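PDB 1Z6N: thioredoxin family protein from Pseudomonas aeruginosa, which is of unknown function but has a thioredoxin-like fold with a CxxC pair at a helix start, consistent with a thiol-disulfide redox role, and can bind magnesium. Local coordinates for residues A30-S38 against K146-I155; L104-V114 against N122-R130. All coordinates share one frame; numbering follows the deposited sequence.

Contact 1 (A30-S38 against K146-I155)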
loop_
_atom_site.group_PDB
_atom_site.type_symbol
_atom_site.label_atom_id
_atom_site.label_comp_id
_atom_site.label_asym_id
_atom_site.label_seq_id
_atom_site.Cartn_x
_atom_site.Cartn_y
_atom_site.Cartn_z
ATOM N N ALA A 30 -9.843 10.121 -4.095
ATOM C CA ALA A 30 -9.950 10.602 -5.479
ATOM C C ALA A 30 -8.945 11.702 -5.775
ATOM O O ALA A 30 -8.358 11.740 -6.863
ATOM C CB ALA A 30 -11.352 11.101 -5.758
ATOM N N ARG A 31 -8.768 12.610 -4.821
ATOM C CA ARG A 31 -7.874 13.752 -5.018
ATOM C C ARG A 31 -6.398 13.366 -4.917
ATOM O O ARG A 31 -5.580 13.885 -5.673
ATOM C CB ARG A 31 -8.214 14.880 -4.053
ATOM C CG ARG A 31 -9.519 15.567 -4.416
ATOM C CD ARG A 31 -9.800 16.773 -3.542
ATOM N NE ARG A 31 -9.853 16.410 -2.125
ATOM C CZ ARG A 31 -10.956 16.048 -1.474
ATOM N NH1 ARG A 31 -12.126 15.964 -2.098
ATOM N NH2 ARG A 31 -10.877 15.757 -0.181
ATOM N N PHE A 32 -6.043 12.457 -4.007
ATOM C CA PHE A 32 -4.659 11.973 -3.988
ATOM C C PHE A 32 -4.363 11.258 -5.302
ATOM O O PHE A 32 -3.286 11.417 -5.883
ATOM C CB PHE A 32 -4.368 11.043 -2.790
ATOM C CG PHE A 32 -4.360 11.744 -1.459
ATOM C CD1 PHE A 32 -3.510 12.842 -1.230
ATOM C CD2 PHE A 32 -5.187 11.308 -0.428
ATOM C CE1 PHE A 32 -3.522 13.494 0.015
ATOM C CE2 PHE A 32 -5.202 11.947 0.814
ATOM C CZ PHE A 32 -4.362 13.044 1.036
ATOM N N ARG A 33 -5.327 10.472 -5.772
ATOM C CA ARG A 33 -5.209 9.763 -7.036
ATOM C C ARG A 33 -5.033 10.746 -8.192
ATOM O O ARG A 33 -4.124 10.599 -9.012
ATOM C CB ARG A 33 -6.422 8.859 -7.251
ATOM C CG ARG A 33 -6.388 8.029 -8.516
ATOM C CD ARG A 33 -7.761 7.396 -8.830
ATOM N NE ARG A 33 -8.334 6.574 -7.755
ATOM C CZ ARG A 33 -9.630 6.586 -7.429
ATOM N NH1 ARG A 33 -10.473 7.390 -8.070
ATOM N NH2 ARG A 33 -10.086 5.815 -6.449
ATOM N N GLN A 34 -5.879 11.770 -8.236
ATOM C CA GLN A 34 -5.778 12.785 -9.286
ATOM C C GLN A 34 -4.435 13.525 -9.250
ATOM O O GLN A 34 -3.906 13.885 -10.305
ATOM C CB GLN A 34 -6.955 13.768 -9.210
ATOM C CG GLN A 34 -7.048 14.740 -10.369
ATOM C CD GLN A 34 -8.253 15.630 -10.235
ATOM O OE1 GLN A 34 -8.228 16.798 -10.633
ATOM N NE2 GLN A 34 -9.326 15.085 -9.652
ATOM N N LYS A 35 -3.906 13.765 -8.050
ATOM C CA LYS A 35 -2.605 14.439 -7.903
ATOM C C LYS A 35 -1.493 13.631 -8.548
ATOM O O LYS A 35 -0.684 14.154 -9.328
ATOM C CB LYS A 35 -2.268 14.742 -6.437
ATOM C CG LYS A 35 -0.851 15.323 -6.238
ATOM C CD LYS A 35 -0.658 15.821 -4.820
ATOM C CE LYS A 35 0.715 16.453 -4.626
ATOM N NZ LYS A 35 0.664 17.363 -3.450
ATOM N N LEU A 36 -1.460 12.345 -8.212
ATOM C CA LEU A 36 -0.488 11.432 -8.783
ATOM C C LEU A 36 -0.690 11.324 -10.292
ATOM O O LEU A 36 0.280 11.373 -11.053
ATOM C CB LEU A 36 -0.616 10.066 -8.099
ATOM C CG LEU A 36 0.593 9.146 -8.031
ATOM C CD1 LEU A 36 1.874 9.885 -7.664
ATOM C CD2 LEU A 36 0.270 8.058 -7.019
ATOM N N GLU A 37 -1.946 11.238 -10.723
ATOM C CA GLU A 37 -2.296 11.125 -12.144
ATOM C C GLU A 37 -1.974 12.366 -12.991
ATOM O O GLU A 37 -1.629 12.237 -14.171
ATOM C CB GLU A 37 -3.765 10.730 -12.318
ATOM C CG GLU A 37 -4.009 9.271 -11.942
ATOM C CD GLU A 37 -5.459 8.838 -12.010
ATOM O OE1 GLU A 37 -6.344 9.661 -12.334
ATOM O OE2 GLU A 37 -5.708 7.649 -11.734
ATOM N N SER A 38 -2.083 13.554 -12.399
ATOM C CA SER A 38 -1.763 14.795 -13.128
ATOM C C SER A 38 -0.279 15.155 -13.047
ATOM O O SER A 38 0.301 15.624 -14.034
ATOM C CB SER A 38 -2.622 15.957 -12.637
ATOM O OG SER A 38 -2.408 16.205 -11.258
ATOM N N LYS A 146 1.046 14.662 4.233
ATOM C CA LYS A 146 -0.428 14.689 4.377
ATOM C C LYS A 146 -1.067 15.420 3.198
ATOM O O LYS A 146 -2.247 15.217 2.880
ATOM C CB LYS A 146 -0.853 15.346 5.694
ATOM C CG LYS A 146 -0.647 14.506 6.948
ATOM C CD LYS A 146 -0.939 15.326 8.210
ATOM C CE LYS A 146 -0.514 14.605 9.484
ATOM N NZ LYS A 146 -0.579 15.546 10.645
ATOM N N ALA A 147 -0.272 16.267 2.551
ATOM C CA ALA A 147 -0.660 16.946 1.325
ATOM C C ALA A 147 -0.409 16.135 0.045
ATOM O O ALA A 147 -0.703 16.605 -1.054
ATOM C CB ALA A 147 0.024 18.311 1.239
ATOM N N GLY A 148 0.158 14.933 0.167
ATOM C CA GLY A 148 0.407 14.102 -1.013
ATOM C C GLY A 148 1.751 14.232 -1.726
ATOM O O GLY A 148 1.935 13.705 -2.829
ATOM N N ASP A 149 2.718 14.886 -1.101
ATOM C CA ASP A 149 3.986 15.108 -1.788
ATOM C C ASP A 149 4.905 13.873 -1.848
ATOM O O ASP A 149 5.944 13.908 -2.509
ATOM C CB ASP A 149 4.716 16.329 -1.212
ATOM C CG ASP A 149 3.957 17.637 -1.444
ATOM O OD1 ASP A 149 3.047 17.676 -2.299
ATOM O OD2 ASP A 149 4.284 18.633 -0.768
ATOM N N TYR A 150 4.509 12.788 -1.179
ATOM C CA TYR A 150 5.315 11.562 -1.139
ATOM C C TYR A 150 4.561 10.336 -1.671
ATOM O O TYR A 150 4.883 9.200 -1.307
ATOM C CB TYR A 150 5.796 11.282 0.286
ATOM C CG TYR A 150 6.810 12.257 0.830
ATOM C CD1 TYR A 150 6.408 13.432 1.455
ATOM C CD2 TYR A 150 8.176 11.978 0.755
ATOM C CE1 TYR A 150 7.324 14.317 1.982
ATOM C CE2 TYR A 150 9.117 12.866 1.278
ATOM C CZ TYR A 150 8.685 14.037 1.883
ATOM O OH TYR A 150 9.611 14.912 2.400
ATOM N N LEU A 151 3.574 10.556 -2.545
ATOM C CA LEU A 151 2.848 9.435 -3.145
ATOM C C LEU A 151 3.751 8.506 -3.937
ATOM O O LEU A 151 3.653 7.286 -3.804
ATOM C CB LEU A 151 1.705 9.916 -4.043
ATOM C CG LEU A 151 0.427 10.391 -3.366
ATOM C CD1 LEU A 151 -0.453 9.271 -2.908
ATOM C CD2 LEU A 151 0.710 11.293 -2.220
ATOM N N GLU A 152 4.640 9.071 -4.753
ATOM C CA GLU A 152 5.539 8.246 -5.547
ATOM C C GLU A 152 6.429 7.363 -4.647
ATOM O O GLU A 152 6.790 6.243 -5.026
ATOM C CB GLU A 152 6.415 9.115 -6.442
ATOM C CG GLU A 152 7.401 9.966 -5.675
ATOM C CD GLU A 152 8.096 10.987 -6.546
ATOM O OE1 GLU A 152 7.409 11.668 -7.342
ATOM O OE2 GLU A 152 9.332 11.113 -6.420
ATOM N N HIS A 153 6.758 7.878 -3.462
ATOM C CA HIS A 153 7.650 7.168 -2.529
ATOM C C HIS A 153 7.037 5.882 -1.976
ATOM O O HIS A 153 7.776 4.921 -1.685
ATOM C CB HIS A 153 8.068 8.073 -1.364
ATOM C CG HIS A 153 8.748 9.336 -1.788
ATOM N ND1 HIS A 153 8.077 10.363 -2.419
ATOM C CD2 HIS A 153 10.031 9.748 -1.656
ATOM C CE1 HIS A 153 8.921 11.348 -2.667
ATOM N NE2 HIS A 153 10.113 11.004 -2.209
ATOM N N ALA A 154 5.710 5.854 -1.822
ATOM C CA ALA A 154 5.050 4.631 -1.376
ATOM C C ALA A 154 5.279 3.542 -2.426
ATOM O O ALA A 154 5.587 2.391 -2.088
ATOM C CB ALA A 154 3.545 4.878 -1.159
ATOM N N ILE A 155 5.155 3.921 -3.697
ATOM C CA ILE A 155 5.392 3.005 -4.808
ATOM C C ILE A 155 6.848 2.550 -4.832
ATOM O O ILE A 155 7.126 1.350 -4.957
ATOM C CB ILE A 155 5.006 3.635 -6.165
ATOM C CG1 ILE A 155 3.504 3.993 -6.183
ATOM C CG2 ILE A 155 5.351 2.693 -7.312
ATOM C CD1 ILE A 155 3.087 4.859 -7.391
#
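The Schellman motif that ends helix 139-146, with G148 at positive phi, is where helix 23-39 meets the chain leading into helix 151-164: K35 and F32 reach this turn and L36 packs just beyond it. K35 holds its CG anti to the backbone N (chi1 174°) and runs extended to the tip, which carries NZ across to two oxygens. NZ donates to A147 O at 2.9 Å, arriving from above the carbonyl plane, and forms a salt bridge with D149 OD1 at 2.7 Å, approaching that oxygen almost in line with its bond to CG. One ammonium thus ties a main-chain carbonyl and a carboxylate of the same turn to the side of helix 23-39. The F32 ring, almost one turn earlier in its helix, has K146 O at its edge, 3.5 Å from CZ and near the ring plane. G148, which has no side chain, lets K35 and this ring lie close against the turn, with F32 CD1 4.1 Å from G148 CA. A type I turn from G148 to L151 then leads into the last helix, whose short segment crosses helix 30-38 almost at right angles (-85°). Here the contact becomes apolar. L36 sets CD1 3.6 Å from L151 CB, and its CD2 lies 4.3 Å from I155 CD1; L41 touches both L36 and I155. F32 also packs on I71 of helix 67-82.

Contact 2 (L104-V114 against N122-R130)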
loop_
_atom_site.group_PDB
_atom_site.type_symbol
_atom_site.label_atom_id
_atom_site.label_comp_id
_atom_site.label_asym_id
_atom_site.label_seq_id
_atom_site.Cartn_x
_atom_site.Cartn_y
_atom_site.Cartn_z
ATOM N N LEU A 104 3.810 -11.600 12.841
ATOM C CA LEU A 104 4.757 -10.609 12.354
ATOM C C LEU A 104 5.580 -9.993 13.471
ATOM O O LEU A 104 6.379 -9.091 13.202
ATOM C CB LEU A 104 4.002 -9.478 11.630
ATOM C CG LEU A 104 3.231 -9.903 10.373
ATOM C CD1 LEU A 104 2.312 -8.776 9.894
ATOM C CD2 LEU A 104 4.158 -10.365 9.227
ATOM N N ALA A 105 5.371 -10.454 14.710
ATOM C CA ALA A 105 6.073 -9.899 15.886
ATOM C C ALA A 105 5.921 -8.372 15.976
ATOM O O ALA A 105 6.897 -7.641 16.212
ATOM C CB ALA A 105 7.558 -10.304 15.885
ATOM N N LEU A 106 4.680 -7.919 15.814
ATOM C CA LEU A 106 4.351 -6.497 15.981
ATOM C C LEU A 106 3.738 -6.240 17.350
ATOM O O LEU A 106 3.021 -7.079 17.862
ATOM C CB LEU A 106 3.394 -6.051 14.872
ATOM C CG LEU A 106 4.037 -6.014 13.489
ATOM C CD1 LEU A 106 2.960 -5.912 12.425
ATOM C CD2 LEU A 106 5.031 -4.857 13.357
ATOM N N GLU A 107 4.038 -5.083 17.939
ATOM C CA GLU A 107 3.444 -4.689 19.222
ATOM C C GLU A 107 1.969 -4.300 19.054
ATOM O O GLU A 107 1.155 -4.519 19.950
ATOM C CB GLU A 107 4.210 -3.510 19.843
ATOM C CG GLU A 107 5.628 -3.821 20.320
ATOM C CD GLU A 107 6.226 -2.681 21.139
ATOM O OE1 GLU A 107 7.453 -2.452 21.049
ATOM O OE2 GLU A 107 5.466 -2.010 21.877
ATOM N N ARG A 108 1.656 -3.712 17.902
ATOM C CA ARG A 108 0.323 -3.224 17.542
ATOM C C ARG A 108 0.277 -3.153 16.018
ATOM O O ARG A 108 1.307 -3.293 15.350
ATOM C CB ARG A 108 0.101 -1.827 18.129
ATOM C CG ARG A 108 1.063 -0.797 17.575
ATOM C CD ARG A 108 0.865 0.565 18.224
ATOM N NE ARG A 108 -0.002 1.415 17.410
ATOM C CZ ARG A 108 0.435 2.274 16.486
ATOM N NH1 ARG A 108 -0.437 2.997 15.799
ATOM N NH2 ARG A 108 1.736 2.415 16.250
ATOM N N ILE A 109 -0.915 -2.938 15.459
ATOM C CA ILE A 109 -1.051 -2.769 14.017
ATOM C C ILE A 109 -1.231 -1.300 13.668
ATOM O O ILE A 109 -2.280 -0.717 13.937
ATOM C CB ILE A 109 -2.241 -3.574 13.444
ATOM C CG1 ILE A 109 -2.082 -5.073 13.752
ATOM C CG2 ILE A 109 -2.356 -3.322 11.948
ATOM C CD1 ILE A 109 -0.879 -5.782 13.029
ATOM N N ALA A 110 -0.202 -0.711 13.068
ATOM C CA ALA A 110 -0.280 0.640 12.517
ATOM C C ALA A 110 -0.641 0.469 11.053
ATOM O O ALA A 110 -0.046 -0.363 10.353
ATOM C CB ALA A 110 1.067 1.344 12.668
ATOM N N ILE A 111 -1.632 1.227 10.603
ATOM C CA ILE A 111 -2.132 1.053 9.245
ATOM C C ILE A 111 -1.753 2.246 8.350
ATOM O O ILE A 111 -1.616 3.375 8.848
ATOM C CB ILE A 111 -3.669 0.787 9.211
ATOM C CG1 ILE A 111 -4.416 1.873 9.987
ATOM C CG2 ILE A 111 -3.979 -0.637 9.737
ATOM C CD1 ILE A 111 -5.905 1.834 9.802
ATOM N N PRO A 112 -1.591 2.010 7.036
ATOM C CA PRO A 112 -1.729 0.709 6.367
ATOM C C PRO A 112 -0.526 -0.181 6.617
ATOM O O PRO A 112 0.615 0.298 6.618
ATOM C CB PRO A 112 -1.755 1.089 4.886
ATOM C CG PRO A 112 -0.977 2.350 4.804
ATOM C CD PRO A 112 -1.292 3.091 6.075
ATOM N N LEU A 113 -0.794 -1.463 6.828
ATOM C CA LEU A 113 0.242 -2.473 6.876
ATOM C C LEU A 113 0.191 -3.199 5.538
ATOM O O LEU A 113 -0.841 -3.781 5.197
ATOM C CB LEU A 113 -0.032 -3.444 8.035
ATOM C CG LEU A 113 0.825 -4.715 8.091
ATOM C CD1 LEU A 113 2.295 -4.348 8.301
ATOM C CD2 LEU A 113 0.336 -5.664 9.204
ATOM N N VAL A 114 1.290 -3.148 4.787
ATOM C CA VAL A 114 1.331 -3.722 3.463
ATOM C C VAL A 114 2.367 -4.843 3.443
ATOM O O VAL A 114 3.562 -4.594 3.599
ATOM C CB VAL A 114 1.689 -2.664 2.393
ATOM C CG1 VAL A 114 1.716 -3.288 1.016
ATOM C CG2 VAL A 114 0.676 -1.495 2.414
ATOM N N ASN A 122 5.179 -16.271 -0.552
ATOM C CA ASN A 122 6.316 -16.022 0.329
ATOM C C ASN A 122 6.325 -14.545 0.670
ATOM O O ASN A 122 6.120 -13.707 -0.210
ATOM C CB ASN A 122 7.661 -16.370 -0.327
ATOM C CG ASN A 122 7.753 -17.811 -0.763
ATOM O OD1 ASN A 122 8.073 -18.086 -1.916
ATOM N ND2 ASN A 122 7.505 -18.736 0.152
ATOM N N LEU A 123 6.543 -14.238 1.944
ATOM C CA LEU A 123 6.618 -12.864 2.419
ATOM C C LEU A 123 7.986 -12.259 2.118
ATOM O O LEU A 123 9.020 -12.726 2.631
ATOM C CB LEU A 123 6.338 -12.822 3.921
ATOM C CG LEU A 123 6.411 -11.466 4.620
ATOM C CD1 LEU A 123 5.374 -10.516 4.057
ATOM C CD2 LEU A 123 6.203 -11.648 6.120
ATOM N N LEU A 124 7.997 -11.222 1.290
ATOM C CA LEU A 124 9.244 -10.602 0.852
ATOM C C LEU A 124 9.634 -9.395 1.692
ATOM O O LEU A 124 10.823 -9.061 1.791
ATOM C CB LEU A 124 9.135 -10.186 -0.623
ATOM C CG LEU A 124 8.677 -11.253 -1.627
ATOM C CD1 LEU A 124 8.643 -10.679 -3.040
ATOM C CD2 LEU A 124 9.558 -12.489 -1.584
ATOM N N GLY A 125 8.634 -8.718 2.264
ATOM C CA GLY A 125 8.894 -7.550 3.081
ATOM C C GLY A 125 7.615 -6.809 3.389
ATOM O O GLY A 125 6.526 -7.276 3.039
ATOM N N ARG A 126 7.769 -5.663 4.050
ATOM C CA ARG A 126 6.639 -4.887 4.543
ATOM C C ARG A 126 6.826 -3.404 4.315
ATOM O O ARG A 126 7.950 -2.874 4.431
ATOM C CB ARG A 126 6.495 -5.040 6.060
ATOM C CG ARG A 126 6.624 -6.403 6.615
ATOM C CD ARG A 126 6.904 -6.268 8.093
ATOM N NE ARG A 126 7.125 -7.573 8.688
ATOM C CZ ARG A 126 7.092 -7.806 9.994
ATOM N NH1 ARG A 126 6.842 -6.819 10.842
ATOM N NH2 ARG A 126 7.297 -9.030 10.440
ATOM N N PHE A 127 5.694 -2.746 4.070
ATOM C CA PHE A 127 5.574 -1.283 4.124
ATOM C C PHE A 127 4.657 -0.996 5.316
ATOM O O PHE A 127 3.601 -1.623 5.444
ATOM C CB PHE A 127 4.988 -0.766 2.811
ATOM C CG PHE A 127 4.650 0.709 2.804
ATOM C CD1 PHE A 127 5.481 1.634 2.155
ATOM C CD2 PHE A 127 3.487 1.174 3.418
ATOM C CE1 PHE A 127 5.145 2.994 2.130
ATOM C CE2 PHE A 127 3.139 2.525 3.387
ATOM C CZ PHE A 127 3.973 3.440 2.749
ATOM N N VAL A 128 5.049 -0.084 6.200
ATOM C CA VAL A 128 4.286 0.119 7.430
ATOM C C VAL A 128 3.977 1.598 7.640
ATOM O O VAL A 128 4.891 2.399 7.922
ATOM C CB VAL A 128 5.012 -0.429 8.697
ATOM C CG1 VAL A 128 4.088 -0.319 9.909
ATOM C CG2 VAL A 128 5.489 -1.874 8.499
ATOM N N GLU A 129 2.692 1.933 7.481
ATOM C CA GLU A 129 2.137 3.256 7.770
ATOM C C GLU A 129 2.500 4.385 6.794
ATOM O O GLU A 129 1.603 4.995 6.201
ATOM C CB GLU A 129 2.408 3.680 9.222
ATOM C CG GLU A 129 1.452 4.759 9.726
ATOM C CD GLU A 129 1.559 5.021 11.223
ATOM O OE1 GLU A 129 2.687 5.060 11.743
ATOM O OE2 GLU A 129 0.511 5.191 11.876
ATOM N N ARG A 130 3.799 4.667 6.650
ATOM C CA ARG A 130 4.262 5.790 5.849
ATOM C C ARG A 130 5.545 5.410 5.120
ATOM O O ARG A 130 6.268 4.536 5.598
ATOM C CB ARG A 130 4.524 7.004 6.747
ATOM C CG ARG A 130 3.253 7.530 7.336
ATOM C CD ARG A 130 3.496 8.628 8.346
ATOM N NE ARG A 130 2.234 8.877 9.028
ATOM C CZ ARG A 130 2.086 9.111 10.328
ATOM N NH1 ARG A 130 3.142 9.163 11.140
ATOM N NH2 ARG A 130 0.863 9.291 10.816
HETATM O O HOH W 1 8.271 -7.016 13.855
HETATM O O HOH W 2 0.829 5.302 14.509
#
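L113 and V114 pair antiparallel with V128 and F127: V114 and F127 form a hydrogen-bonded pair, V114 N to F127 O at 2.8 Å and F127 N to V114 O at 2.9 Å, while L113 and V128 are the non-hydrogen-bonded pair next to it. Beyond the strand end E129 N still donates to P112 O (2.8 Å), just after the cis peptide bond that precedes P112. On one face the L113 and V128 side chains run alongside each other, CD1 to CG2 4.0 Å. On the other, V114 CB meets F127 CB at 3.8 Å. P112 CG, before the strand, lies at the edge of the F127 ring. With CG anti to the carbonyl carbon (chi1 -44°) and the chain stretched out to NE, R126 reaches the 104-106 loop. Its NH2 donates to L104 O at 2.9 Å in the guanidinium plane, with NH1 adding a weak bond to the same oxygen; L104 CB lies over one face of the group and L106 CD2 at its edge. E129 rests CG 3.5 Å from I111 O, and a water joins its OE2 to R108 NH1. A classic bulge, L124 and G125 facing V116, interrupts strand 123-128, outermost in the sheet; L113 bonds through its backbone to A61 of strand 56-61. F127 touches N72 of helix 67-82, and P112 packs against D68 and C69, the cis-proline beside a CxxC helix start familiar from thioredoxins.

Overall arrangement
Contacts 1 and 2 lie on opposite sides of the chain's centre, about 21 Å apart between their own centres, and both are partly buried. Contact 1 joins helix 23-39 to the turn before helix 151-164 and to that helix's first residues, with buried leucine and isoleucine packing and a lysine salt bridge to an exposed aspartate. Contact 2 belongs to the sheet edge: regular backbone bonds make the hairpin, and an arginine secures the preceding loop through a main-chain carbonyl. The two share helix 67-82 as a neighbour, touched by F32 from one and by P112 and F127 from the other. They also meet directly, where the F127 ring packs on A154, linking the outermost strand to helix 151-164.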